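Local coordinates for phospholyase (Arthrobacter aurescens, PDB 5G4I), which probably uses pyridoxal phosphate to eliminate phosphate from a phosphorylated amino substrate, as a phospholyase related to class III aminotransferases, at residues Y57-H69 with K412-I426. Residues are numbered along the deposited sequence; the frame is centred on the assembly and turned at random.
Sequences YLDGYNNVPHVGH and KMRPPLVFGREHADI. With PO4 (phosphate ion), chain D.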
# COMPACT_ATOMS: atom_id res chain seq x y z
N TYR A 57 -18.62 24.73 1.19
CA TYR A 57 -18.93 24.10 -0.07
C TYR A 57 -19.74 22.77 0.15
O TYR A 57 -19.48 22.06 1.15
CB TYR A 57 -17.65 23.70 -0.87
CG TYR A 57 -16.65 24.82 -1.12
CD1 TYR A 57 -15.80 25.20 -0.10
CD2 TYR A 57 -16.60 25.44 -2.30
CE1 TYR A 57 -14.88 26.23 -0.29
CE2 TYR A 57 -15.63 26.45 -2.56
CZ TYR A 57 -14.88 26.88 -1.50
OH TYR A 57 -13.94 27.88 -1.73
N LEU A 58 -20.59 22.51 -0.82
CA LEU A 58 -21.29 21.21 -0.96
C LEU A 58 -20.33 20.28 -1.74
O LEU A 58 -19.91 20.59 -2.83
CB LEU A 58 -22.62 21.37 -1.69
CG LEU A 58 -23.43 20.06 -1.93
CD1 LEU A 58 -23.78 19.36 -0.67
CD2 LEU A 58 -24.68 20.36 -2.77
N ASP A 59 -20.01 19.09 -1.13
CA ASP A 59 -19.16 18.08 -1.77
C ASP A 59 -19.91 17.24 -2.78
O ASP A 59 -20.68 16.35 -2.35
CB ASP A 59 -18.50 17.20 -0.68
CG ASP A 59 -17.37 16.30 -1.22
OD1 ASP A 59 -17.28 16.13 -2.46
OD2 ASP A 59 -16.61 15.82 -0.34
N GLY A 60 -19.78 17.53 -4.08
CA GLY A 60 -20.29 16.66 -5.16
C GLY A 60 -19.30 15.74 -5.86
O GLY A 60 -19.54 15.31 -7.01
N TYR A 61 -18.18 15.49 -5.14
CA TYR A 61 -17.03 14.81 -5.77
C TYR A 61 -16.39 13.65 -5.02
O TYR A 61 -15.93 12.69 -5.65
CB TYR A 61 -15.90 15.90 -6.13
CG TYR A 61 -14.59 15.30 -6.63
CD1 TYR A 61 -14.54 14.72 -7.83
CD2 TYR A 61 -13.56 15.11 -5.74
CE1 TYR A 61 -13.38 14.03 -8.23
CE2 TYR A 61 -12.43 14.41 -6.11
CZ TYR A 61 -12.40 13.95 -7.35
OH TYR A 61 -11.22 13.24 -7.66
N ASN A 62 -16.21 13.77 -3.70
CA ASN A 62 -15.32 12.83 -2.97
C ASN A 62 -16.00 11.52 -2.58
O ASN A 62 -16.98 11.52 -1.83
CB ASN A 62 -14.70 13.49 -1.74
CG ASN A 62 -13.65 14.54 -2.17
OD1 ASN A 62 -12.58 14.21 -2.70
ND2 ASN A 62 -14.08 15.83 -2.13
N ASN A 63 -15.44 10.39 -3.07
CA ASN A 63 -15.91 9.08 -2.70
C ASN A 63 -15.14 8.38 -1.56
O ASN A 63 -15.67 7.43 -0.93
CB ASN A 63 -15.94 8.12 -3.87
CG ASN A 63 -14.58 7.84 -4.47
OD1 ASN A 63 -13.61 8.55 -4.24
ND2 ASN A 63 -14.52 6.74 -5.28
N VAL A 64 -13.96 8.86 -1.17
CA VAL A 64 -13.25 8.31 -0.07
C VAL A 64 -14.03 8.45 1.27
O VAL A 64 -14.14 7.46 2.05
CB VAL A 64 -11.77 8.83 -0.01
CG1 VAL A 64 -11.12 8.49 1.32
CG2 VAL A 64 -10.98 8.29 -1.19
N PRO A 65 -14.61 9.64 1.62
CA PRO A 65 -15.45 9.77 2.80
C PRO A 65 -16.86 9.26 2.53
O PRO A 65 -17.87 9.96 2.53
CB PRO A 65 -15.46 11.32 3.04
CG PRO A 65 -15.29 11.87 1.73
CD PRO A 65 -14.36 10.96 0.99
N HIS A 66 -16.91 7.93 2.24
CA HIS A 66 -18.15 7.21 1.90
C HIS A 66 -19.33 7.50 2.84
O HIS A 66 -20.48 7.68 2.35
CB HIS A 66 -17.85 5.66 1.99
CG HIS A 66 -18.90 4.77 1.38
ND1 HIS A 66 -19.22 4.81 0.05
CD2 HIS A 66 -19.66 3.79 1.95
CE1 HIS A 66 -20.13 3.86 -0.18
NE2 HIS A 66 -20.42 3.26 0.95
N VAL A 67 -19.09 7.56 4.16
CA VAL A 67 -20.13 7.83 5.15
C VAL A 67 -20.12 9.25 5.74
O VAL A 67 -20.65 9.49 6.84
CB VAL A 67 -20.22 6.72 6.23
CG1 VAL A 67 -20.65 5.37 5.56
CG2 VAL A 67 -18.92 6.47 7.00
N GLY A 68 -19.44 10.12 5.03
CA GLY A 68 -19.43 11.54 5.33
C GLY A 68 -18.16 12.03 6.06
O GLY A 68 -17.48 11.25 6.81
N HIS A 69 -17.78 13.28 5.81
CA HIS A 69 -16.66 13.88 6.53
C HIS A 69 -16.84 13.90 8.06
O HIS A 69 -17.95 14.22 8.56
CB HIS A 69 -16.45 15.34 6.04
CG HIS A 69 -16.16 15.43 4.59
ND1 HIS A 69 -14.95 15.06 4.05
CD2 HIS A 69 -16.93 15.83 3.53
CE1 HIS A 69 -14.99 15.23 2.73
NE2 HIS A 69 -16.19 15.71 2.40
N LYS A 412 -18.54 15.28 -13.94
CA LYS A 412 -18.65 14.14 -13.04
C LYS A 412 -19.10 14.54 -11.66
O LYS A 412 -18.47 15.42 -11.03
CB LYS A 412 -17.35 13.53 -12.86
CG LYS A 412 -17.31 12.32 -11.98
CD LYS A 412 -16.02 12.30 -11.19
CE LYS A 412 -14.97 11.36 -11.67
NZ LYS A 412 -13.97 11.09 -10.63
N MET A 413 -20.07 13.76 -11.15
CA MET A 413 -20.62 14.06 -9.79
C MET A 413 -20.81 12.77 -9.04
O MET A 413 -21.40 11.81 -9.60
CB MET A 413 -21.90 14.66 -10.02
CG MET A 413 -21.67 16.06 -10.57
SD MET A 413 -22.85 16.92 -11.53
CE MET A 413 -24.35 16.20 -12.14
N ARG A 414 -20.20 12.75 -7.86
CA ARG A 414 -19.93 11.50 -7.14
C ARG A 414 -19.72 11.91 -5.71
O ARG A 414 -18.64 11.81 -5.18
CB ARG A 414 -18.68 10.76 -7.77
CG ARG A 414 -18.21 9.43 -7.06
CD ARG A 414 -16.75 9.00 -7.37
NE ARG A 414 -15.89 10.05 -6.79
CZ ARG A 414 -14.57 10.15 -7.04
NH1 ARG A 414 -13.89 9.10 -7.60
NH2 ARG A 414 -13.80 11.10 -6.55
N PRO A 415 -20.84 12.24 -5.01
CA PRO A 415 -20.71 12.75 -3.61
C PRO A 415 -20.53 11.69 -2.54
O PRO A 415 -20.80 10.48 -2.88
CB PRO A 415 -22.06 13.47 -3.42
CG PRO A 415 -23.02 12.70 -4.29
CD PRO A 415 -22.23 12.35 -5.52
N PRO A 416 -20.16 11.99 -1.31
CA PRO A 416 -20.32 11.06 -0.18
C PRO A 416 -21.71 10.38 -0.22
O PRO A 416 -22.71 11.00 -0.65
CB PRO A 416 -20.11 11.94 1.07
CG PRO A 416 -19.19 13.05 0.50
CD PRO A 416 -19.71 13.35 -0.87
N LEU A 417 -21.80 9.10 0.19
CA LEU A 417 -23.09 8.33 0.08
C LEU A 417 -24.14 8.76 1.12
O LEU A 417 -25.26 8.22 1.14
CB LEU A 417 -22.84 6.79 0.10
CG LEU A 417 -23.64 6.09 -1.01
CD1 LEU A 417 -23.05 6.28 -2.38
CD2 LEU A 417 -23.78 4.57 -0.72
N VAL A 418 -23.84 9.72 2.01
CA VAL A 418 -24.80 10.38 2.89
C VAL A 418 -25.47 11.60 2.23
O VAL A 418 -26.30 12.27 2.85
CB VAL A 418 -24.16 10.75 4.25
CG1 VAL A 418 -23.82 9.56 5.06
CG2 VAL A 418 -22.96 11.65 4.08
N PHE A 419 -25.23 11.87 0.96
CA PHE A 419 -25.86 12.98 0.19
C PHE A 419 -27.29 12.58 -0.10
O PHE A 419 -27.64 11.46 -0.55
CB PHE A 419 -25.07 13.04 -1.15
CG PHE A 419 -25.35 14.19 -2.11
CD1 PHE A 419 -26.30 14.01 -3.10
CD2 PHE A 419 -24.55 15.34 -2.14
CE1 PHE A 419 -26.49 14.94 -4.12
CE2 PHE A 419 -24.73 16.27 -3.15
CZ PHE A 419 -25.66 16.06 -4.13
N GLY A 420 -28.20 13.51 0.25
CA GLY A 420 -29.67 13.32 0.18
C GLY A 420 -30.36 14.24 -0.85
O GLY A 420 -29.73 14.99 -1.62
N ARG A 421 -31.71 14.21 -0.88
CA ARG A 421 -32.51 14.91 -1.84
C ARG A 421 -32.37 16.41 -1.78
O ARG A 421 -32.20 17.04 -2.84
CB ARG A 421 -33.99 14.47 -1.69
CG ARG A 421 -35.00 15.27 -2.54
CD ARG A 421 -34.89 14.90 -3.94
N GLU A 422 -32.37 16.93 -0.55
CA GLU A 422 -32.10 18.40 -0.45
C GLU A 422 -30.75 18.79 -1.10
O GLU A 422 -30.64 19.85 -1.75
CB GLU A 422 -32.20 18.85 0.96
CG GLU A 422 -32.13 20.36 1.12
CD GLU A 422 -32.24 20.87 2.60
OE1 GLU A 422 -32.28 20.05 3.62
OE2 GLU A 422 -32.18 22.15 2.70
N HIS A 423 -29.70 17.97 -0.89
CA HIS A 423 -28.41 18.29 -1.48
C HIS A 423 -28.41 18.17 -3.00
O HIS A 423 -27.81 18.97 -3.74
CB HIS A 423 -27.35 17.33 -0.88
CG HIS A 423 -27.32 17.27 0.61
ND1 HIS A 423 -27.26 18.33 1.50
CD2 HIS A 423 -27.32 16.16 1.39
CE1 HIS A 423 -27.21 17.89 2.73
NE2 HIS A 423 -27.26 16.55 2.68
N ALA A 424 -29.09 17.12 -3.56
CA ALA A 424 -29.27 16.95 -4.96
C ALA A 424 -29.90 18.23 -5.59
O ALA A 424 -29.49 18.69 -6.69
CB ALA A 424 -30.11 15.73 -5.32
N ASP A 425 -30.96 18.74 -4.90
CA ASP A 425 -31.63 19.93 -5.49
C ASP A 425 -30.74 21.16 -5.47
O ASP A 425 -30.76 21.93 -6.43
CB ASP A 425 -32.92 20.21 -4.69
CG ASP A 425 -34.04 19.14 -4.97
OD1 ASP A 425 -34.04 18.45 -6.01
OD2 ASP A 425 -35.00 19.11 -4.10
N ILE A 426 -29.93 21.31 -4.42
CA ILE A 426 -28.93 22.45 -4.45
C ILE A 426 -27.97 22.33 -5.64
O ILE A 426 -27.82 23.21 -6.45
CB ILE A 426 -28.23 22.58 -3.09
CG1 ILE A 426 -29.16 22.98 -1.98
CG2 ILE A 426 -27.01 23.49 -3.22
CD1 ILE A 426 -28.65 22.69 -0.55
P PO4 D . -10.50 10.20 -8.22
O1 PO4 D . -11.36 9.18 -8.69
O2 PO4 D . -10.81 10.76 -6.83
O3 PO4 D . -11.15 11.32 -9.03
O4 PO4 D . -9.02 10.10 -8.46
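Arg-414 grips the carbonyl oxygen of Tyr-61 side-on. NE and NH2 both donate to Tyr-61 O, at 2.9 and 2.8 Å, and the oxygen lies near the guanidinium plane. The chain of Arg-414 is extended up to a bend at chi3 (65°), which turns the guanidinium back to this oxygen. NH2 also lies over the Tyr-61 ring face, toward the rim. The guanidinium makes a cation-pi contact there, CZ 4.6 Å from the ring centroid, with the two planes 50° apart. On the guanidinium, Asn-63 stacks its amide almost parallel, 10° off, with OD1 over the centre of one face. Lys-412 NZ lies over the opposite face, toward the rim. The outer nitrogens of Arg-414 hold a phosphate ion, NH1 to O1 at 2.8 Å and NH2 to O2 at 3.0 Å. Tyr-61 OH points at O3 of the same ion, at a doubtfully short distance. Gln-254 of the same chain, which also accepts from Arg-414 NH1, and Arg-90 of the second subunit bind it too.

Arg-414 N donates to Gly-60 O (2.8 Å), which holds this pair together. Further along, Leu-417 N joins the loops through His-66 O (2.9 Å). Leu-417 CB packs over the His-66 ring face.

Behind them stands Asp-59, whose carboxylate lies against Pro-416 CD. Its OD1 accepts from Tyr-61 N, an Asx turn, and from Asn-62 N, which makes an Asx motif. Its OD2 takes Asn-62 ND2 and, on the anti lone pair, His-69 NE2 (2.8 Å). An alanine here is likely to leave His-69 NE2 and both backbone N-H groups without their acceptor and the turn freer to shift. Asn-62 OD1 is bonded to His-88 of the second subunit.

At the far end, Leu-58 packs on Phe-419 and Ile-426. The loop after strand 56-59 and the arginine after strand 410-413 thus line a pocket beside the pyridoxal phosphate, at the subunit interface of a fold-type I enzyme of the class III aminotransferase family. Its phosphate ion, probably from the crystallisation liquor, is consistent with a place for the substrate's phosphate.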